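Local coordinates for replication protein (Sphinx1.76-related DNA, PDB 6H24) that probably initiates replication of the plasmid-like DNA that encodes it, this chain being its N-terminal winged-helix (WH1) domain, at residues 12-17 with 126-131; 30-35 with 43-48; 78-83 with 91-96. One frame throughout, in Å; residues are numbered along the deposited sequence.

Interaction 1 (12-17 with 126-131)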
loop_
_atom_site.group_PDB
_atom_site.type_symbol
_atom_site.label_atom_id
_atom_site.label_comp_id
_atom_site.label_asym_id
_atom_site.label_seq_id
_atom_site.Cartn_x
_atom_site.Cartn_y
_atom_site.Cartn_z
ATOM N N ASN A 12 -13.800 -12.262 4.937
ATOM C CA ASN A 12 -13.460 -12.819 6.239
ATOM C C ASN A 12 -12.597 -11.841 7.026
ATOM O O ASN A 12 -12.774 -11.678 8.240
ATOM C CB ASN A 12 -12.749 -14.159 6.072
ATOM C CG ASN A 12 -13.719 -15.315 5.910
ATOM O OD1 ASN A 12 -14.569 -15.551 6.767
ATOM N ND2 ASN A 12 -13.587 -16.050 4.812
ATOM N N ALA A 13 -11.655 -11.180 6.351
ATOM C CA ALA A 13 -10.829 -10.182 7.025
ATOM C C ALA A 13 -11.648 -8.967 7.449
ATOM O O ALA A 13 -11.320 -8.312 8.446
ATOM C CB ALA A 13 -9.678 -9.760 6.108
ATOM N N SER A 14 -12.721 -8.661 6.720
ATOM C CA SER A 14 -13.530 -7.485 7.028
ATOM C C SER A 14 -14.141 -7.546 8.422
ATOM O O SER A 14 -14.399 -6.499 9.026
ATOM C CB SER A 14 -14.622 -7.323 5.965
ATOM O OG SER A 14 -15.718 -8.195 6.187
ATOM N N TYR A 15 -14.385 -8.750 8.951
ATOM C CA TYR A 15 -14.945 -8.879 10.291
ATOM C C TYR A 15 -14.038 -8.288 11.362
ATOM O O TYR A 15 -14.509 -8.024 12.474
ATOM C CB TYR A 15 -15.206 -10.345 10.640
ATOM C CG TYR A 15 -16.209 -11.072 9.769
ATOM C CD1 TYR A 15 -17.264 -10.401 9.160
ATOM C CD2 TYR A 15 -16.106 -12.442 9.572
ATOM C CE1 TYR A 15 -18.185 -11.081 8.374
ATOM C CE2 TYR A 15 -17.014 -13.126 8.790
ATOM C CZ TYR A 15 -18.051 -12.445 8.192
ATOM O OH TYR A 15 -18.951 -13.141 7.416
ATOM N N ASN A 16 -12.753 -8.109 11.068
ATOM C CA ASN A 16 -11.821 -7.617 12.075
ATOM C C ASN A 16 -11.842 -6.102 12.193
ATOM O O ASN A 16 -11.369 -5.563 13.200
ATOM C CB ASN A 16 -10.393 -8.045 11.734
ATOM C CG ASN A 16 -10.273 -9.527 11.477
ATOM O OD1 ASN A 16 -10.919 -10.340 12.136
ATOM N ND2 ASN A 16 -9.442 -9.890 10.506
ATOM N N LEU A 17 -12.363 -5.405 11.186
ATOM C CA LEU A 17 -12.382 -3.954 11.222
ATOM C C LEU A 17 -13.363 -3.474 12.282
ATOM O O LEU A 17 -14.472 -3.998 12.405
ATOM C CB LEU A 17 -12.795 -3.387 9.864
ATOM C CG LEU A 17 -11.717 -3.189 8.803
ATOM C CD1 LEU A 17 -10.919 -4.466 8.591
ATOM C CD2 LEU A 17 -12.353 -2.694 7.508
ATOM N N GLU A 126 -21.469 -3.211 0.209
ATOM C CA GLU A 126 -22.555 -4.109 0.593
ATOM C C GLU A 126 -22.318 -4.683 1.983
ATOM O O GLU A 126 -23.218 -4.692 2.831
ATOM C CB GLU A 126 -22.680 -5.251 -0.423
ATOM C CG GLU A 126 -23.058 -4.806 -1.828
ATOM C CD GLU A 126 -22.920 -5.911 -2.867
ATOM O OE1 GLU A 126 -22.628 -7.068 -2.494
ATOM O OE2 GLU A 126 -23.103 -5.616 -4.067
ATOM N N GLN A 127 -21.090 -5.142 2.236
ATOM C CA GLN A 127 -20.749 -5.764 3.508
ATOM C C GLN A 127 -20.977 -4.815 4.675
ATOM O O GLN A 127 -21.414 -5.233 5.754
ATOM C CB GLN A 127 -19.279 -6.204 3.460
ATOM C CG GLN A 127 -18.811 -7.025 4.640
ATOM C CD GLN A 127 -19.184 -8.484 4.511
ATOM O OE1 GLN A 127 -20.096 -8.841 3.760
ATOM N NE2 GLN A 127 -18.476 -9.342 5.240
ATOM N N PHE A 128 -20.637 -3.546 4.489
ATOM C CA PHE A 128 -20.627 -2.554 5.553
ATOM C C PHE A 128 -21.911 -1.755 5.699
ATOM O O PHE A 128 -22.100 -1.117 6.739
ATOM C CB PHE A 128 -19.442 -1.607 5.332
ATOM C CG PHE A 128 -18.092 -2.268 5.480
ATOM C CD1 PHE A 128 -17.947 -3.462 6.173
ATOM C CD2 PHE A 128 -16.975 -1.704 4.896
ATOM C CE1 PHE A 128 -16.701 -4.063 6.302
ATOM C CE2 PHE A 128 -15.731 -2.303 5.021
ATOM C CZ PHE A 128 -15.597 -3.484 5.719
ATOM N N THR A 129 -22.784 -1.733 4.695
ATOM C CA THR A 129 -24.006 -0.955 4.821
ATOM C C THR A 129 -24.917 -1.572 5.869
ATOM O O THR A 129 -25.193 -2.777 5.843
ATOM C CB THR A 129 -24.756 -0.872 3.491
ATOM O OG1 THR A 129 -23.949 -0.202 2.518
ATOM C CG2 THR A 129 -26.064 -0.103 3.679
ATOM N N GLN A 130 -25.388 -0.740 6.784
ATOM C CA GLN A 130 -26.329 -1.154 7.805
ATOM C C GLN A 130 -27.648 -0.444 7.562
ATOM O O GLN A 130 -27.691 0.652 6.996
ATOM C CB GLN A 130 -25.810 -0.842 9.208
ATOM C CG GLN A 130 -24.645 -1.716 9.617
ATOM C CD GLN A 130 -23.962 -1.211 10.865
ATOM O OE1 GLN A 130 -24.339 -0.175 11.415
ATOM N NE2 GLN A 130 -22.944 -1.932 11.315
ATOM N N TYR A 131 -28.722 -1.093 7.972
ATOM C CA TYR A 131 -30.052 -0.576 7.733
ATOM C C TYR A 131 -30.779 -0.316 9.043
ATOM O O TYR A 131 -31.706 0.495 9.094
ATOM C CB TYR A 131 -30.819 -1.559 6.852
ATOM C CG TYR A 131 -30.070 -1.905 5.578
ATOM C CD1 TYR A 131 -30.210 -1.127 4.436
ATOM C CD2 TYR A 131 -29.219 -3.001 5.518
ATOM C CE1 TYR A 131 -29.528 -1.432 3.269
ATOM C CE2 TYR A 131 -28.535 -3.314 4.357
ATOM C CZ TYR A 131 -28.695 -2.527 3.233
ATOM O OH TYR A 131 -28.011 -2.833 2.075
#
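One side-chain hydrogen bond carries the polar half of this contact. Gln127 reaches out from the last turn of helix 121-128 with CG anti to its backbone N, and a bend at its second torsion (chi2 82°) brings NE2 to within 3.1 Å of Ser14 OG. The bond is moderately straight, 152° at the hydrogen, and the hydroxyl oxygen lies close to the plane of the amide. Ser14 holds OG in the crowded position between its own N and carbonyl carbon, where the hydroxyl also bonds to the carbonyl oxygen of Met11, one turn back. OG thus donates a hydrogen bond to Met11 O and accepts one from Gln127 NE2, and the two bonds together hold its rotation.

The same amide comes close to an aromatic ring. Gln127 NE2 lies 3.6 Å from Tyr15 CE1; the two side chains cross at about a right angle, although the amide and ring planes are only 16° apart.

The apolar part gathers round the far rim of the buried Phe128 ring. Ser14 CB touches CE1 of Phe128 at 3.9 Å, and Leu17 CD2 meets Phe128 CZ at 3.8 Å, the two side chains crossing at about a right angle. A type I turn from Ser14 to Leu17, closed by Leu17 N bonding to Ser14 O at 3.2 Å, sets both residues facing the ring.

The contact therefore ties the end of helix 2-14 and the turn after it to the end of helix 121-128. Helix 19-34 packs alongside, its Ile25 touching both Leu17 and Phe128, while Trp96, just beyond strand 88-95, packs against Ser14 and Leu17.

Interaction 2 (30-35 with 43-48); sequences IEARET and DPLTVH
The imidazole of His48 meets the carboxylate of Glu31 edge-on: Glu31 OE2 sits near the ring plane at ND1, only 2.5 Å from it, and the two flat groups are turned 31° against each other. This is a junction of the winged-helix fold, where helix 19-34 lies across strand 45-48, an outermost strand of the chain's three-stranded antiparallel sheet, at an axis separation of 8.0 Å.

Glu31 extends from the helix with CG anti to its backbone N, long enough for both carboxylate oxygens to grip one residue. OE1 accepts the backbone N-H of His48 at 3.2 Å, OE2 accepts ND1-H, and each uses its syn lone pair. The ND1 bond is very short yet bent, 129° at the hydrogen; such closeness, in the conformer of Glu31 described, may favour a protonated imidazole. His48 is the N-cap residue of helix 49-56, and Ser51 OG adds a weak bond to OE1, so the carboxylate lies by the start of that helix, whose dipole would be expected to stabilise its negative charge.

Along the strand, Thr46 CG2 packs against Glu31 OE2 at 3.7 Å. Toward the far end of the contact the chemistry turns apolar, with Ala32 CB touching Leu45 CD2 at 3.9 Å; Ile39 packs against both residues. Val47 points away from segment 30-35 and reaches Leu24, Leu27 and Ala28, earlier on the same helix.

The helix finishes just after the contact, where Thr35 OG1 turns back to bond Glu31 O at 2.8 Å from above the plane of that carbonyl, which also accepts the N-H of Thr35.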
loop_
_atom_site.group_PDB
_atom_site.type_symbol
_atom_site.label_atom_id
_atom_site.label_comp_id
_atom_site.label_asym_id
_atom_site.label_seq_id
_atom_site.Cartn_x
_atom_site.Cartn_y
_atom_site.Cartn_z
ATOM N N ILE A 30 -18.980 6.959 -0.581
ATOM C CA ILE A 30 -20.089 7.892 -0.768
ATOM C C ILE A 30 -19.583 9.244 -1.254
ATOM O O ILE A 30 -20.108 9.815 -2.217
ATOM C CB ILE A 30 -20.883 8.028 0.544
ATOM C CG1 ILE A 30 -21.645 6.735 0.827
ATOM C CG2 ILE A 30 -21.829 9.227 0.485
ATOM C CD1 ILE A 30 -22.253 6.683 2.210
ATOM N N GLU A 31 -18.564 9.794 -0.581
ATOM C CA GLU A 31 -18.068 11.110 -0.971
ATOM C C GLU A 31 -17.452 11.087 -2.366
ATOM O O GLU A 31 -17.553 12.078 -3.103
ATOM C CB GLU A 31 -17.053 11.619 0.052
ATOM C CG GLU A 31 -16.684 13.083 -0.136
ATOM C CD GLU A 31 -16.080 13.708 1.110
ATOM O OE1 GLU A 31 -16.417 13.278 2.236
ATOM O OE2 GLU A 31 -15.264 14.640 0.967
ATOM N N ALA A 32 -16.826 9.974 -2.755
ATOM C CA ALA A 32 -16.266 9.880 -4.097
ATOM C C ALA A 32 -17.364 10.031 -5.137
ATOM O O ALA A 32 -17.288 10.880 -6.031
ATOM C CB ALA A 32 -15.541 8.545 -4.274
ATOM N N ARG A 33 -18.404 9.211 -5.021
ATOM C CA ARG A 33 -19.550 9.302 -5.914
ATOM C C ARG A 33 -20.127 10.715 -5.918
ATOM O O ARG A 33 -20.373 11.298 -6.984
ATOM C CB ARG A 33 -20.585 8.270 -5.460
ATOM C CG ARG A 33 -21.587 7.816 -6.478
ATOM C CD ARG A 33 -22.012 6.377 -6.161
ATOM N NE ARG A 33 -22.450 6.214 -4.773
ATOM C CZ ARG A 33 -22.284 5.110 -4.046
ATOM N NH1 ARG A 33 -21.670 4.047 -4.555
ATOM N NH2 ARG A 33 -22.726 5.070 -2.800
ATOM N N GLU A 34 -20.298 11.303 -4.729
ATOM C CA GLU A 34 -20.954 12.605 -4.631
ATOM C C GLU A 34 -20.156 13.707 -5.319
ATOM O O GLU A 34 -20.747 14.640 -5.876
ATOM C CB GLU A 34 -21.187 12.967 -3.162
ATOM N N THR A 35 -18.823 13.628 -5.287
ATOM C CA THR A 35 -17.972 14.656 -5.876
ATOM C C THR A 35 -17.412 14.255 -7.239
ATOM O O THR A 35 -16.470 14.891 -7.721
ATOM C CB THR A 35 -16.812 15.010 -4.936
ATOM O OG1 THR A 35 -16.021 13.844 -4.669
ATOM C CG2 THR A 35 -17.330 15.590 -3.631
ATOM N N ASP A 43 -5.426 7.504 -6.760
ATOM C CA ASP A 43 -5.935 8.832 -6.425
ATOM C C ASP A 43 -6.464 8.863 -5.004
ATOM O O ASP A 43 -7.285 8.008 -4.642
ATOM C CB ASP A 43 -7.054 9.224 -7.390
ATOM C CG ASP A 43 -6.579 9.335 -8.826
ATOM O OD1 ASP A 43 -5.360 9.493 -9.039
ATOM O OD2 ASP A 43 -7.428 9.252 -9.736
ATOM N N PRO A 44 -6.059 9.827 -4.174
ATOM C CA PRO A 44 -6.608 9.888 -2.819
ATOM C C PRO A 44 -8.087 10.214 -2.806
ATOM O O PRO A 44 -8.589 10.994 -3.620
ATOM C CB PRO A 44 -5.807 11.015 -2.150
ATOM C CG PRO A 44 -4.573 11.125 -2.934
ATOM C CD PRO A 44 -4.956 10.791 -4.348
ATOM N N LEU A 45 -8.762 9.627 -1.830
ATOM C CA LEU A 45 -10.176 9.853 -1.573
ATOM C C LEU A 45 -10.305 10.642 -0.280
ATOM O O LEU A 45 -9.721 10.262 0.737
ATOM C CB LEU A 45 -10.911 8.523 -1.458
ATOM C CG LEU A 45 -10.862 7.645 -2.704
ATOM C CD1 LEU A 45 -11.412 6.274 -2.409
ATOM C CD2 LEU A 45 -11.657 8.311 -3.804
ATOM N N THR A 46 -11.050 11.738 -0.322
ATOM C CA THR A 46 -11.244 12.583 0.846
ATOM C C THR A 46 -12.469 12.132 1.635
ATOM O O THR A 46 -13.481 11.720 1.057
ATOM C CB THR A 46 -11.389 14.050 0.431
ATOM O OG1 THR A 46 -10.186 14.485 -0.221
ATOM C CG2 THR A 46 -11.660 14.943 1.640
ATOM N N VAL A 47 -12.355 12.189 2.962
ATOM C CA VAL A 47 -13.472 11.986 3.879
ATOM C C VAL A 47 -13.523 13.167 4.837
ATOM O O VAL A 47 -12.516 13.503 5.472
ATOM C CB VAL A 47 -13.362 10.668 4.669
ATOM C CG1 VAL A 47 -14.492 10.565 5.696
ATOM C CG2 VAL A 47 -13.382 9.475 3.729
ATOM N N HIS A 48 -14.684 13.807 4.922
ATOM C CA HIS A 48 -14.910 14.921 5.825
ATOM C C HIS A 48 -15.551 14.440 7.117
ATOM O O HIS A 48 -16.487 13.638 7.094
ATOM C CB HIS A 48 -15.819 15.976 5.184
ATOM C CG HIS A 48 -15.172 16.755 4.084
ATOM N ND1 HIS A 48 -14.908 16.223 2.841
ATOM C CD2 HIS A 48 -14.755 18.042 4.039
ATOM C CE1 HIS A 48 -14.341 17.145 2.083
ATOM N NE2 HIS A 48 -14.233 18.256 2.787
#

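Interaction 3 (78-83 with 91-96); sequences QFSYQE and NITSRW
Ile92 lies on the buried side of this two-stranded hairpin, paired with Tyr81. Its CB lies over one face of the Tyr81 ring, 4.1 Å from the ring centroid and 16° off the normal, in a CH-pi contact. From there the side chain forks. CG2, anti to the backbone N, lies 3.6 Å from Tyr81 CZ and packs equally against the phenol oxygen, whereas CG1 leads the other way to CD1, which ends 3.4 Å from Glu83 OE1 and also touches Tyr81 CE2. That carboxylate has its main polar partner in Arg85, a salt bridge, so the methyl group merely packs on it. Tyr81 takes the crowded first torsion (chi1 61°), which swings its ring across the strand gap beneath Ile92; the Tyr81 side chain also touches Lys6 of helix 2-14 and Ala116. An alanine at Tyr81 would remove the ring that Ile92 lies on and would probably loosen the packing between the hairpin and helix 2-14.

Two hydrogen-bonded pairs, Phe79 with Ser94 and Tyr81 with Ile92, lock the antiparallel register; Ile92 N reaches Tyr81 O at 2.8 Å. Between them, on the opposite face, Ser80 OG and Thr93 OG1 share a hydrogen bond of 3.2 Å. Phe79 turns its edge to the face of Trp96, a T-shaped pair with centroids 5.5 Å apart and planes at 61°. A water links the same ends, donating to Gln78 O and accepting from Trp96 NE1, each at 2.8 Å.

Residues 91-94 pair along their other edge with a strand of the second subunit. The arrangement is that of a beta-hairpin whose antiparallel sheet continues across a dimer interface.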
loop_
_atom_site.group_PDB
_atom_site.type_symbol
_atom_site.label_atom_id
_atom_site.label_comp_id
_atom_site.label_asym_id
_atom_site.label_seq_id
_atom_site.Cartn_x
_atom_site.Cartn_y
_atom_site.Cartn_z
ATOM N N GLN A 78 -3.646 -6.196 7.164
ATOM C CA GLN A 78 -3.237 -6.931 5.973
ATOM C C GLN A 78 -4.133 -8.155 5.825
ATOM O O GLN A 78 -4.772 -8.601 6.783
ATOM C CB GLN A 78 -1.758 -7.342 6.053
ATOM C CG GLN A 78 -1.419 -8.285 7.206
ATOM C CD GLN A 78 0.067 -8.614 7.285
ATOM O OE1 GLN A 78 0.498 -9.693 6.881
ATOM N NE2 GLN A 78 0.854 -7.675 7.787
ATOM N N PHE A 79 -4.194 -8.683 4.603
ATOM C CA PHE A 79 -4.879 -9.948 4.346
ATOM C C PHE A 79 -4.128 -10.713 3.262
ATOM O O PHE A 79 -3.375 -10.135 2.472
ATOM C CB PHE A 79 -6.357 -9.728 3.963
ATOM C CG PHE A 79 -6.566 -9.063 2.628
ATOM C CD1 PHE A 79 -6.387 -7.696 2.475
ATOM C CD2 PHE A 79 -7.003 -9.799 1.542
ATOM C CE1 PHE A 79 -6.597 -7.087 1.247
ATOM C CE2 PHE A 79 -7.219 -9.198 0.315
ATOM C CZ PHE A 79 -7.024 -7.843 0.169
ATOM N N SER A 80 -4.333 -12.033 3.242
ATOM C CA SER A 80 -3.581 -12.929 2.375
ATOM C C SER A 80 -4.523 -13.826 1.583
ATOM O O SER A 80 -5.629 -14.150 2.031
ATOM C CB SER A 80 -2.610 -13.794 3.182
ATOM O OG SER A 80 -1.649 -12.988 3.841
ATOM N N TYR A 81 -4.070 -14.218 0.394
ATOM C CA TYR A 81 -4.848 -15.064 -0.508
ATOM C C TYR A 81 -3.905 -15.541 -1.608
ATOM O O TYR A 81 -2.763 -15.089 -1.704
ATOM C CB TYR A 81 -6.052 -14.302 -1.085
ATOM C CG TYR A 81 -5.652 -13.090 -1.892
ATOM C CD1 TYR A 81 -5.372 -11.884 -1.269
ATOM C CD2 TYR A 81 -5.547 -13.151 -3.282
ATOM C CE1 TYR A 81 -4.990 -10.773 -1.992
ATOM C CE2 TYR A 81 -5.165 -12.038 -4.015
ATOM C CZ TYR A 81 -4.883 -10.854 -3.358
ATOM O OH TYR A 81 -4.499 -9.741 -4.065
ATOM N N GLN A 82 -4.405 -16.419 -2.471
ATOM C CA GLN A 82 -3.601 -16.952 -3.559
ATOM C C GLN A 82 -4.248 -16.566 -4.887
ATOM O O GLN A 82 -5.468 -16.403 -4.975
ATOM C CB GLN A 82 -3.458 -18.484 -3.508
ATOM C CG GLN A 82 -2.642 -19.056 -2.361
ATOM C CD GLN A 82 -2.698 -20.576 -2.341
ATOM O OE1 GLN A 82 -3.032 -21.190 -1.328
ATOM N NE2 GLN A 82 -2.368 -21.191 -3.474
ATOM N N GLU A 83 -3.404 -16.438 -5.915
ATOM C CA GLU A 83 -3.812 -16.133 -7.281
ATOM C C GLU A 83 -3.052 -17.008 -8.268
ATOM O O GLU A 83 -1.937 -17.455 -7.989
ATOM C CB GLU A 83 -3.547 -14.672 -7.677
ATOM C CG GLU A 83 -4.580 -13.677 -7.245
ATOM C CD GLU A 83 -4.304 -12.290 -7.805
ATOM O OE1 GLU A 83 -3.249 -12.089 -8.450
ATOM O OE2 GLU A 83 -5.160 -11.405 -7.622
ATOM N N ASN A 91 1.404 -16.675 -3.720
ATOM C CA ASN A 91 0.878 -16.415 -2.386
ATOM C C ASN A 91 1.002 -14.919 -2.110
ATOM O O ASN A 91 2.111 -14.414 -1.907
ATOM C CB ASN A 91 1.662 -17.223 -1.354
ATOM C CG ASN A 91 1.423 -18.712 -1.476
ATOM O OD1 ASN A 91 0.338 -19.205 -1.180
ATOM N ND2 ASN A 91 2.442 -19.438 -1.920
ATOM N N ILE A 92 -0.131 -14.215 -2.050
ATOM C CA ILE A 92 -0.142 -12.758 -1.958
ATOM C C ILE A 92 -0.492 -12.295 -0.549
ATOM O O ILE A 92 -1.343 -12.891 0.125
ATOM C CB ILE A 92 -1.144 -12.160 -2.967
ATOM C CG1 ILE A 92 -0.679 -12.450 -4.393
ATOM C CG2 ILE A 92 -1.318 -10.674 -2.750
ATOM C CD1 ILE A 92 -1.708 -12.107 -5.441
ATOM N N THR A 93 0.166 -11.227 -0.109
ATOM C CA THR A 93 -0.264 -10.458 1.054
ATOM C C THR A 93 -0.494 -9.013 0.625
ATOM O O THR A 93 0.364 -8.413 -0.033
ATOM C CB THR A 93 0.757 -10.529 2.182
ATOM O OG1 THR A 93 1.006 -11.901 2.503
ATOM C CG2 THR A 93 0.237 -9.807 3.413
ATOM N N SER A 94 -1.642 -8.451 1.010
ATOM C CA SER A 94 -2.047 -7.119 0.580
ATOM C C SER A 94 -2.443 -6.273 1.777
ATOM O O SER A 94 -2.895 -6.792 2.798
ATOM C CB SER A 94 -3.246 -7.171 -0.403
ATOM O OG SER A 94 -3.665 -5.872 -0.800
ATOM N N ARG A 95 -2.256 -4.963 1.638
ATOM C CA ARG A 95 -2.863 -3.991 2.525
ATOM C C ARG A 95 -4.310 -3.722 2.114
ATOM O O ARG A 95 -4.745 -4.077 1.016
ATOM C CB ARG A 95 -2.078 -2.677 2.500
ATOM C CG ARG A 95 -0.647 -2.772 3.034
ATOM C CD ARG A 95 -0.629 -3.239 4.464
ATOM N NE ARG A 95 0.725 -3.264 5.011
ATOM C CZ ARG A 95 1.022 -3.635 6.241
ATOM N NH1 ARG A 95 0.068 -3.989 7.094
ATOM N NH2 ARG A 95 2.287 -3.633 6.640
ATOM N N TRP A 96 -5.057 -3.084 3.020
ATOM C CA TRP A 96 -6.336 -2.481 2.652
ATOM C C TRP A 96 -6.123 -1.134 1.967
ATOM O O TRP A 96 -6.759 -0.839 0.949
ATOM C CB TRP A 96 -7.210 -2.285 3.898
ATOM C CG TRP A 96 -7.792 -3.532 4.454
ATOM C CD1 TRP A 96 -7.141 -4.495 5.166
ATOM C CD2 TRP A 96 -9.167 -3.941 4.391
ATOM N NE1 TRP A 96 -8.019 -5.485 5.539
ATOM C CE2 TRP A 96 -9.270 -5.169 5.073
ATOM C CE3 TRP A 96 -10.317 -3.381 3.829
ATOM C CZ2 TRP A 96 -10.474 -5.858 5.196
ATOM C CZ3 TRP A 96 -11.511 -4.067 3.951
ATOM C CH2 TRP A 96 -11.583 -5.289 4.633
HETATM O O HOH W 1 -7.241 -7.507 7.367
#

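Interactions 1 and 3 touch: Leu17 and Ser14 lie against the indole of Trp96, and Ala13 meets Phe79, so the end of helix 2-14 serves both. Interaction 2 touches neither, but its helix 19-34 also packs on Leu17 and Phe128 of interaction 1. Interaction 1 is the most buried, a small helix-end contact with a single side-chain hydrogen bond. Interaction 2, partly buried, joins helix to strand through a carboxylate and an imidazole. Interaction 3 relies on backbone pairing, with aromatic packing on its buried face and polar side chains on the other. Interactions 2 and 3 lie on opposite sides of the chain's centre, and among the three only 78-83 with 91-96 meets the second subunit.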